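Putative polyphosphate kinase 2 family protein (PDB 3RHF) probably acts as a polyphosphate kinase of the PPK2 family, transferring phosphate between polyphosphate and nucleotides on a P-loop-type alpha/beta/alpha fold. Local coordinates at residues D120-V129 with R162-R173. Numbering follows the deposited sequence.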
ATOM      1  N   ASP A 120       3.187 -18.506  22.274  1.00 32.02           N
ATOM      2  CA  ASP A 120       1.868 -18.952  21.899  1.00 31.70           C
ATOM      3  C   ASP A 120       1.564 -18.429  20.495  1.00 30.56           C
ATOM      4  O   ASP A 120       2.080 -17.407  20.097  1.00 29.59           O
ATOM      5  CB  ASP A 120       0.842 -18.407  22.859  1.00 31.40           C
ATOM      6  CG  ASP A 120      -0.534 -18.782  22.455  1.00 33.41           C
ATOM      7  OD1 ASP A 120      -0.821 -19.993  22.581  1.00 37.91           O
ATOM      8  OD2 ASP A 120      -1.309 -17.909  21.987  1.00 32.95           O
ATOM      9  N   PHE A 121       0.728 -19.153  19.754  1.00 30.08           N
ATOM     10  CA  PHE A 121       0.581 -18.922  18.321  1.00 28.31           C
ATOM     11  C   PHE A 121      -0.058 -17.587  18.010  1.00 27.46           C
ATOM     12  O   PHE A 121       0.245 -17.030  16.982  1.00 28.46           O
ATOM     13  CB  PHE A 121      -0.168 -20.059  17.656  1.00 27.67           C
ATOM     14  CG  PHE A 121      -1.643 -20.024  17.858  1.00 27.58           C
ATOM     15  CD1 PHE A 121      -2.479 -19.616  16.847  1.00 27.25           C
ATOM     16  CD2 PHE A 121      -2.210 -20.415  19.057  1.00 27.41           C
ATOM     17  CE1 PHE A 121      -3.865 -19.589  17.047  1.00 27.91           C
ATOM     18  CE2 PHE A 121      -3.565 -20.395  19.254  1.00 25.83           C
ATOM     19  CZ  PHE A 121      -4.404 -19.986  18.252  1.00 25.28           C
ATOM     20  N   LEU A 122      -0.882 -17.057  18.914  1.00 26.55           N
ATOM     21  CA  LEU A 122      -1.437 -15.699  18.784  1.00 25.10           C
ATOM     22  C   LEU A 122      -0.510 -14.519  19.086  1.00 24.37           C
ATOM     23  O   LEU A 122      -0.864 -13.377  18.805  1.00 24.83           O
ATOM     24  CB  LEU A 122      -2.683 -15.552  19.638  1.00 24.13           C
ATOM     25  CG  LEU A 122      -3.790 -16.511  19.228  1.00 23.97           C
ATOM     26  CD1 LEU A 122      -4.909 -16.343  20.254  1.00 22.20           C
ATOM     27  CD2 LEU A 122      -4.267 -16.254  17.774  1.00 21.68           C
ATOM     28  N   TRP A 123       0.659 -14.748  19.638  1.00 23.76           N
ATOM     29  CA  TRP A 123       1.471 -13.619  20.044  1.00 23.79           C
ATOM     30  C   TRP A 123       1.800 -12.792  18.804  1.00 24.69           C
ATOM     31  O   TRP A 123       1.594 -11.588  18.788  1.00 25.40           O
ATOM     32  CB  TRP A 123       2.724 -14.099  20.750  1.00 23.95           C
ATOM     33  CG  TRP A 123       3.739 -13.056  21.123  1.00 23.55           C
ATOM     34  CD1 TRP A 123       3.698 -12.234  22.214  1.00 24.81           C
ATOM     35  CD2 TRP A 123       4.976 -12.775  20.460  1.00 22.09           C
ATOM     36  NE1 TRP A 123       4.817 -11.412  22.229  1.00 24.13           N
ATOM     37  CE2 TRP A 123       5.611 -11.737  21.168  1.00 22.10           C
ATOM     38  CE3 TRP A 123       5.593 -13.281  19.319  1.00 24.40           C
ATOM     39  CZ2 TRP A 123       6.842 -11.237  20.808  1.00 22.80           C
ATOM     40  CZ3 TRP A 123       6.821 -12.770  18.943  1.00 23.69           C
ATOM     41  CH2 TRP A 123       7.430 -11.751  19.681  1.00 24.73           C
ATOM     42  N   ARG A 124       2.256 -13.435  17.727  1.00 24.56           N
ATOM     43  CA  ARG A 124       2.663 -12.675  16.542  1.00 23.73           C
ATOM     44  C   ARG A 124       1.510 -12.004  15.832  1.00 22.42           C
ATOM     45  O   ARG A 124       1.702 -11.006  15.160  1.00 21.09           O
ATOM     46  CB  ARG A 124       3.443 -13.547  15.579  1.00 23.92           C
ATOM     47  CG  ARG A 124       2.638 -14.676  14.955  1.00 25.38           C
ATOM     48  CD  ARG A 124       3.498 -15.386  13.969  1.00 25.11           C
ATOM     49  NE  ARG A 124       2.788 -16.292  13.086  1.00 24.55           N
ATOM     50  CZ  ARG A 124       3.219 -16.599  11.856  1.00 28.05           C
ATOM     51  NH1 ARG A 124       4.348 -16.055  11.333  1.00 27.58           N
ATOM     52  NH2 ARG A 124       2.503 -17.420  11.111  1.00 25.84           N
ATOM     53  N   ILE A 125       0.313 -12.531  16.027  1.00 22.36           N
ATOM     54  CA  ILE A 125      -0.847 -12.001  15.392  1.00 22.69           C
ATOM     55  C   ILE A 125      -1.348 -10.748  16.094  1.00 23.55           C
ATOM     56  O   ILE A 125      -1.673  -9.741  15.418  1.00 23.83           O
ATOM     57  CB  ILE A 125      -1.998 -13.011  15.342  1.00 23.15           C
ATOM     58  CG1 ILE A 125      -1.545 -14.407  14.872  1.00 23.08           C
ATOM     59  CG2 ILE A 125      -3.074 -12.478  14.357  1.00 21.63           C
ATOM     60  CD1 ILE A 125      -0.999 -14.438  13.416  1.00 20.64           C
ATOM     61  N   GLU A 126      -1.431 -10.822  17.430  1.00 26.40           N
ATOM     62  CA  GLU A 126      -1.822  -9.702  18.291  1.00 27.49           C
ATOM     63  C   GLU A 126      -0.934  -8.493  18.086  1.00 26.79           C
ATOM     64  O   GLU A 126      -1.425  -7.374  18.149  1.00 25.32           O
ATOM     65  CB  GLU A 126      -1.760 -10.031  19.791  1.00 29.82           C
ATOM     66  CG  GLU A 126      -2.653 -11.203  20.233  1.00 35.84           C
ATOM     67  CD  GLU A 126      -3.555 -10.871  21.437  1.00 44.52           C
ATOM     68  OE1 GLU A 126      -4.119  -9.724  21.477  1.00 48.12           O
ATOM     69  OE2 GLU A 126      -3.696 -11.771  22.312  1.00 46.70           O
ATOM     70  N   LYS A 127       0.359  -8.708  17.864  1.00 25.93           N
ATOM     71  CA  LYS A 127       1.204  -7.587  17.589  1.00 27.45           C
ATOM     72  C   LYS A 127       0.697  -6.763  16.430  1.00 25.77           C
ATOM     73  O   LYS A 127       0.922  -5.587  16.414  1.00 25.63           O
ATOM     74  CB  LYS A 127       2.618  -8.003  17.249  1.00 28.79           C
ATOM     75  CG  LYS A 127       3.251  -8.814  18.308  1.00 34.67           C
ATOM     76  CD  LYS A 127       4.771  -8.550  18.415  1.00 41.39           C
ATOM     77  CE  LYS A 127       5.568  -8.779  17.125  1.00 42.84           C
ATOM     78  NZ  LYS A 127       7.026  -8.901  17.504  1.00 44.80           N
ATOM     79  N   GLN A 128       0.060  -7.392  15.446  1.00 24.58           N
ATOM     80  CA  GLN A 128      -0.222  -6.725  14.173  1.00 23.94           C
ATOM     81  C   GLN A 128      -1.641  -6.240  14.012  1.00 22.78           C
ATOM     82  O   GLN A 128      -1.929  -5.717  13.006  1.00 21.97           O
ATOM     83  CB  GLN A 128       0.099  -7.654  12.990  1.00 23.77           C
ATOM     84  CG  GLN A 128       1.478  -8.276  13.082  1.00 23.87           C
ATOM     85  CD  GLN A 128       2.599  -7.246  12.986  1.00 28.24           C
ATOM     86  OE1 GLN A 128       2.538  -6.317  12.174  1.00 25.48           O
ATOM     87  NE2 GLN A 128       3.640  -7.418  13.808  1.00 31.14           N
ATOM     88  N   VAL A 129      -2.514  -6.390  15.006  1.00 22.82           N
ATOM     89  CA  VAL A 129      -3.880  -5.958  14.894  1.00 22.01           C
ATOM     90  C   VAL A 129      -3.976  -4.460  14.629  1.00 22.29           C
ATOM     91  O   VAL A 129      -3.153  -3.697  15.082  1.00 23.23           O
ATOM     92  CB  VAL A 129      -4.668  -6.349  16.137  1.00 22.88           C
ATOM     93  CG1 VAL A 129      -4.607  -7.832  16.333  1.00 24.01           C
ATOM     94  CG2 VAL A 129      -4.138  -5.627  17.425  1.00 24.57           C
ATOM     95  N   ARG A 162      -8.030 -26.396  21.622  1.00 47.91           N
ATOM     96  CA  ARG A 162      -7.730 -25.209  22.395  1.00 47.39           C
ATOM     97  C   ARG A 162      -7.464 -24.012  21.474  1.00 44.03           C
ATOM     98  O   ARG A 162      -7.786 -22.873  21.803  1.00 43.29           O
ATOM     99  CB  ARG A 162      -6.573 -25.412  23.409  1.00 49.11           C
ATOM    100  CG  ARG A 162      -5.157 -24.962  22.918  1.00 52.34           C
ATOM    101  CD  ARG A 162      -4.114 -24.701  24.056  1.00 58.03           C
ATOM    102  NE  ARG A 162      -3.845 -23.263  24.214  1.00 61.01           N
ATOM    103  CZ  ARG A 162      -3.073 -22.524  23.412  1.00 60.84           C
ATOM    104  NH1 ARG A 162      -2.945 -21.227  23.671  1.00 62.31           N
ATOM    105  NH2 ARG A 162      -2.439 -23.054  22.359  1.00 59.89           N
ATOM    106  N   ARG A 163      -6.887 -24.263  20.316  1.00 41.88           N
ATOM    107  CA  ARG A 163      -6.609 -23.185  19.395  1.00 39.72           C
ATOM    108  C   ARG A 163      -7.861 -22.566  18.828  1.00 38.24           C
ATOM    109  O   ARG A 163      -7.954 -21.353  18.699  1.00 37.61           O
ATOM    110  CB  ARG A 163      -5.748 -23.674  18.299  1.00 39.14           C
ATOM    111  CG  ARG A 163      -4.385 -23.839  18.790  1.00 39.71           C
ATOM    112  CD  ARG A 163      -3.540 -24.222  17.661  1.00 40.16           C
ATOM    113  NE  ARG A 163      -2.211 -24.524  18.122  1.00 42.28           N
ATOM    114  CZ  ARG A 163      -1.215 -24.853  17.320  1.00 42.35           C
ATOM    115  NH1 ARG A 163      -1.412 -24.915  16.017  1.00 40.34           N
ATOM    116  NH2 ARG A 163      -0.018 -25.105  17.831  1.00 43.69           N
ATOM    117  N   TYR A 164      -8.839 -23.399  18.535  1.00 37.68           N
ATOM    118  CA  TYR A 164     -10.116 -22.908  18.081  1.00 36.86           C
ATOM    119  C   TYR A 164     -10.735 -21.988  19.126  1.00 36.84           C
ATOM    120  O   TYR A 164     -11.281 -20.919  18.782  1.00 36.77           O
ATOM    121  CB  TYR A 164     -11.080 -24.064  17.820  1.00 37.05           C
ATOM    122  CG  TYR A 164     -10.717 -24.936  16.670  1.00 35.72           C
ATOM    123  CD1 TYR A 164     -10.261 -24.401  15.460  1.00 36.91           C
ATOM    124  CD2 TYR A 164     -10.866 -26.299  16.758  1.00 35.63           C
ATOM    125  CE1 TYR A 164      -9.945 -25.248  14.382  1.00 38.33           C
ATOM    126  CE2 TYR A 164     -10.558 -27.144  15.713  1.00 36.36           C
ATOM    127  CZ  TYR A 164     -10.103 -26.636  14.542  1.00 37.29           C
ATOM    128  OH  TYR A 164      -9.816 -27.491  13.531  1.00 41.03           O
ATOM    129  N   ALA A 165     -10.690 -22.416  20.383  1.00 36.27           N
ATOM    130  CA  ALA A 165     -11.279 -21.634  21.452  1.00 36.30           C
ATOM    131  C   ALA A 165     -10.466 -20.356  21.657  1.00 34.46           C
ATOM    132  O   ALA A 165     -11.047 -19.317  21.923  1.00 34.24           O
ATOM    133  CB  ALA A 165     -11.421 -22.442  22.766  1.00 36.89           C
ATOM    134  N   ALA A 166      -9.148 -20.411  21.493  1.00 32.88           N
ATOM    135  CA  ALA A 166      -8.334 -19.196  21.676  1.00 31.49           C
ATOM    136  C   ALA A 166      -8.622 -18.119  20.601  1.00 30.31           C
ATOM    137  O   ALA A 166      -8.752 -16.908  20.896  1.00 29.45           O
ATOM    138  CB  ALA A 166      -6.872 -19.544  21.709  1.00 31.29           C
ATOM    139  N   ILE A 167      -8.736 -18.585  19.356  1.00 29.20           N
ATOM    140  CA  ILE A 167      -9.070 -17.756  18.224  1.00 27.88           C
ATOM    141  C   ILE A 167     -10.386 -17.025  18.519  1.00 27.83           C
ATOM    142  O   ILE A 167     -10.456 -15.814  18.463  1.00 27.96           O
ATOM    143  CB  ILE A 167      -9.123 -18.622  16.921  1.00 27.68           C
ATOM    144  CG1 ILE A 167      -7.705 -18.982  16.461  1.00 27.31           C
ATOM    145  CG2 ILE A 167      -9.794 -17.924  15.832  1.00 25.31           C
ATOM    146  CD1 ILE A 167      -7.626 -20.131  15.453  1.00 24.03           C
ATOM    147  N   ASN A 168     -11.420 -17.751  18.894  1.00 28.37           N
ATOM    148  CA  ASN A 168     -12.690 -17.139  19.186  1.00 28.71           C
ATOM    149  C   ASN A 168     -12.631 -16.105  20.304  1.00 29.59           C
ATOM    150  O   ASN A 168     -13.302 -15.066  20.220  1.00 30.15           O
ATOM    151  CB  ASN A 168     -13.709 -18.213  19.508  1.00 29.27           C
ATOM    152  CG  ASN A 168     -14.165 -18.981  18.263  1.00 31.19           C
ATOM    153  OD1 ASN A 168     -14.087 -18.487  17.115  1.00 34.71           O
ATOM    154  ND2 ASN A 168     -14.658 -20.177  18.478  1.00 28.36           N
ATOM    155  N   ASP A 169     -11.819 -16.374  21.324  1.00 30.40           N
ATOM    156  CA  ASP A 169     -11.632 -15.466  22.455  1.00 31.56           C
ATOM    157  C   ASP A 169     -10.901 -14.226  22.017  1.00 29.31           C
ATOM    158  O   ASP A 169     -11.317 -13.119  22.350  1.00 28.82           O
ATOM    159  CB  ASP A 169     -10.838 -16.118  23.575  1.00 32.97           C
ATOM    160  CG  ASP A 169     -10.541 -15.134  24.736  1.00 40.65           C
ATOM    161  OD1 ASP A 169     -11.468 -14.835  25.552  1.00 50.74           O
ATOM    162  OD2 ASP A 169      -9.379 -14.641  24.856  1.00 46.77           O
ATOM    163  N   PHE A 170      -9.845 -14.430  21.240  1.00 27.72           N
ATOM    164  CA  PHE A 170      -9.134 -13.368  20.540  1.00 26.69           C
ATOM    165  C   PHE A 170     -10.011 -12.515  19.666  1.00 26.69           C
ATOM    166  O   PHE A 170     -10.079 -11.269  19.826  1.00 27.82           O
ATOM    167  CB  PHE A 170      -8.110 -14.005  19.683  1.00 26.64           C
ATOM    168  CG  PHE A 170      -7.341 -13.090  18.854  1.00 27.02           C
ATOM    169  CD1 PHE A 170      -6.595 -12.072  19.420  1.00 31.40           C
ATOM    170  CD2 PHE A 170      -7.262 -13.290  17.512  1.00 29.36           C
ATOM    171  CE1 PHE A 170      -5.815 -11.237  18.633  1.00 31.54           C
ATOM    172  CE2 PHE A 170      -6.461 -12.472  16.724  1.00 31.51           C
ATOM    173  CZ  PHE A 170      -5.751 -11.440  17.289  1.00 31.81           C
ATOM    174  N   GLU A 171     -10.718 -13.126  18.738  1.00 26.14           N
ATOM    175  CA  GLU A 171     -11.600 -12.303  17.890  1.00 25.62           C
ATOM    176  C   GLU A 171     -12.644 -11.547  18.742  1.00 26.69           C
ATOM    177  O   GLU A 171     -13.037 -10.439  18.448  1.00 26.03           O
ATOM    178  CB  GLU A 171     -12.243 -13.178  16.828  1.00 24.56           C
ATOM    179  CG  GLU A 171     -11.183 -13.607  15.834  1.00 24.26           C
ATOM    180  CD  GLU A 171     -11.657 -14.625  14.787  1.00 26.50           C
ATOM    181  OE1 GLU A 171     -12.878 -14.983  14.788  1.00 20.18           O
ATOM    182  OE2 GLU A 171     -10.771 -15.029  13.960  1.00 26.31           O
ATOM    183  N   SER A 172     -13.090 -12.175  19.815  1.00 28.47           N
ATOM    184  CA  SER A 172     -14.039 -11.549  20.699  1.00 30.43           C
ATOM    185  C   SER A 172     -13.405 -10.337  21.434  1.00 30.14           C
ATOM    186  O   SER A 172     -14.050  -9.318  21.649  1.00 30.63           O
ATOM    187  CB  SER A 172     -14.592 -12.598  21.672  1.00 31.64           C
ATOM    188  OG  SER A 172     -15.276 -11.954  22.715  1.00 36.15           O
ATOM    189  N   ARG A 173     -12.131 -10.425  21.778  1.00 30.15           N
ATOM    190  CA  ARG A 173     -11.478  -9.303  22.433  1.00 29.65           C
ATOM    191  C   ARG A 173     -11.364  -8.157  21.440  1.00 28.63           C
ATOM    192  O   ARG A 173     -11.638  -6.992  21.779  1.00 27.59           O
ATOM    193  CB  ARG A 173     -10.122  -9.713  23.007  1.00 29.54           C
ATOM    194  CG  ARG A 173     -10.199 -10.245  24.460  1.00 33.71           C
ATOM    195  CD  ARG A 173      -9.291 -11.491  24.776  1.00 35.69           C
ATOM    196  NE  ARG A 173      -7.965 -11.300  24.208  1.00 35.32           N
ATOM    197  CZ  ARG A 173      -7.205 -12.237  23.670  1.00 37.60           C
ATOM    198  NH1 ARG A 173      -7.587 -13.490  23.642  1.00 36.77           N
ATOM    199  NH2 ARG A 173      -6.022 -11.896  23.163  1.00 41.43           N
TER
HETATM  200  O   HOH W   1       0.345 -22.100  20.540  1.00 36.93           O
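With CG between its backbone N and carbonyl carbon (chi1 78°), Phe121 lays its ring against helix 157-176, while Phe170, CG anti to the backbone N (chi1 177°), reaches back among Leu122, Ile125, Glu126 and Val129. Leu122 CG lies over one face of the Phe121 ring and Arg163 CD over the opposite one, each offset toward the rim, the latter a CH-pi contact 4.3 Å from the centroid. Ile167 CG1 meets the ring edge in plane, 3.9 Å from Phe121 CZ. The Arg163 guanidinium passes on to Glu159 and the carbonyl of Asp145. The Phe170 ring takes Leu122 CD2 over one face, and its CZ touches Val129 CG1 (3.9 Å) and Ile125 CG2. Glu126 CG packs 3.5 Å from Phe170 CE1, its carboxylate reaching Arg173 in a salt-bridge network that includes Asp169. At the other end Arg162 NH1 donates to Asp120 OD1 (2.7 Å), on the syn side but 35° out of the carboxylate plane, while Asp120 OD2 caps Leu122 N. Were Asp120 an alanine, Leu122 N would probably be left without its capping acceptor and Arg162, though still paired with Glu159, without its link to the turn. Segment 120-129, turn and short helix together, thus meets helix 157-176 through an apolar centre that probably holds them together, while the flanking salt bridges probably limit sliding along the helix.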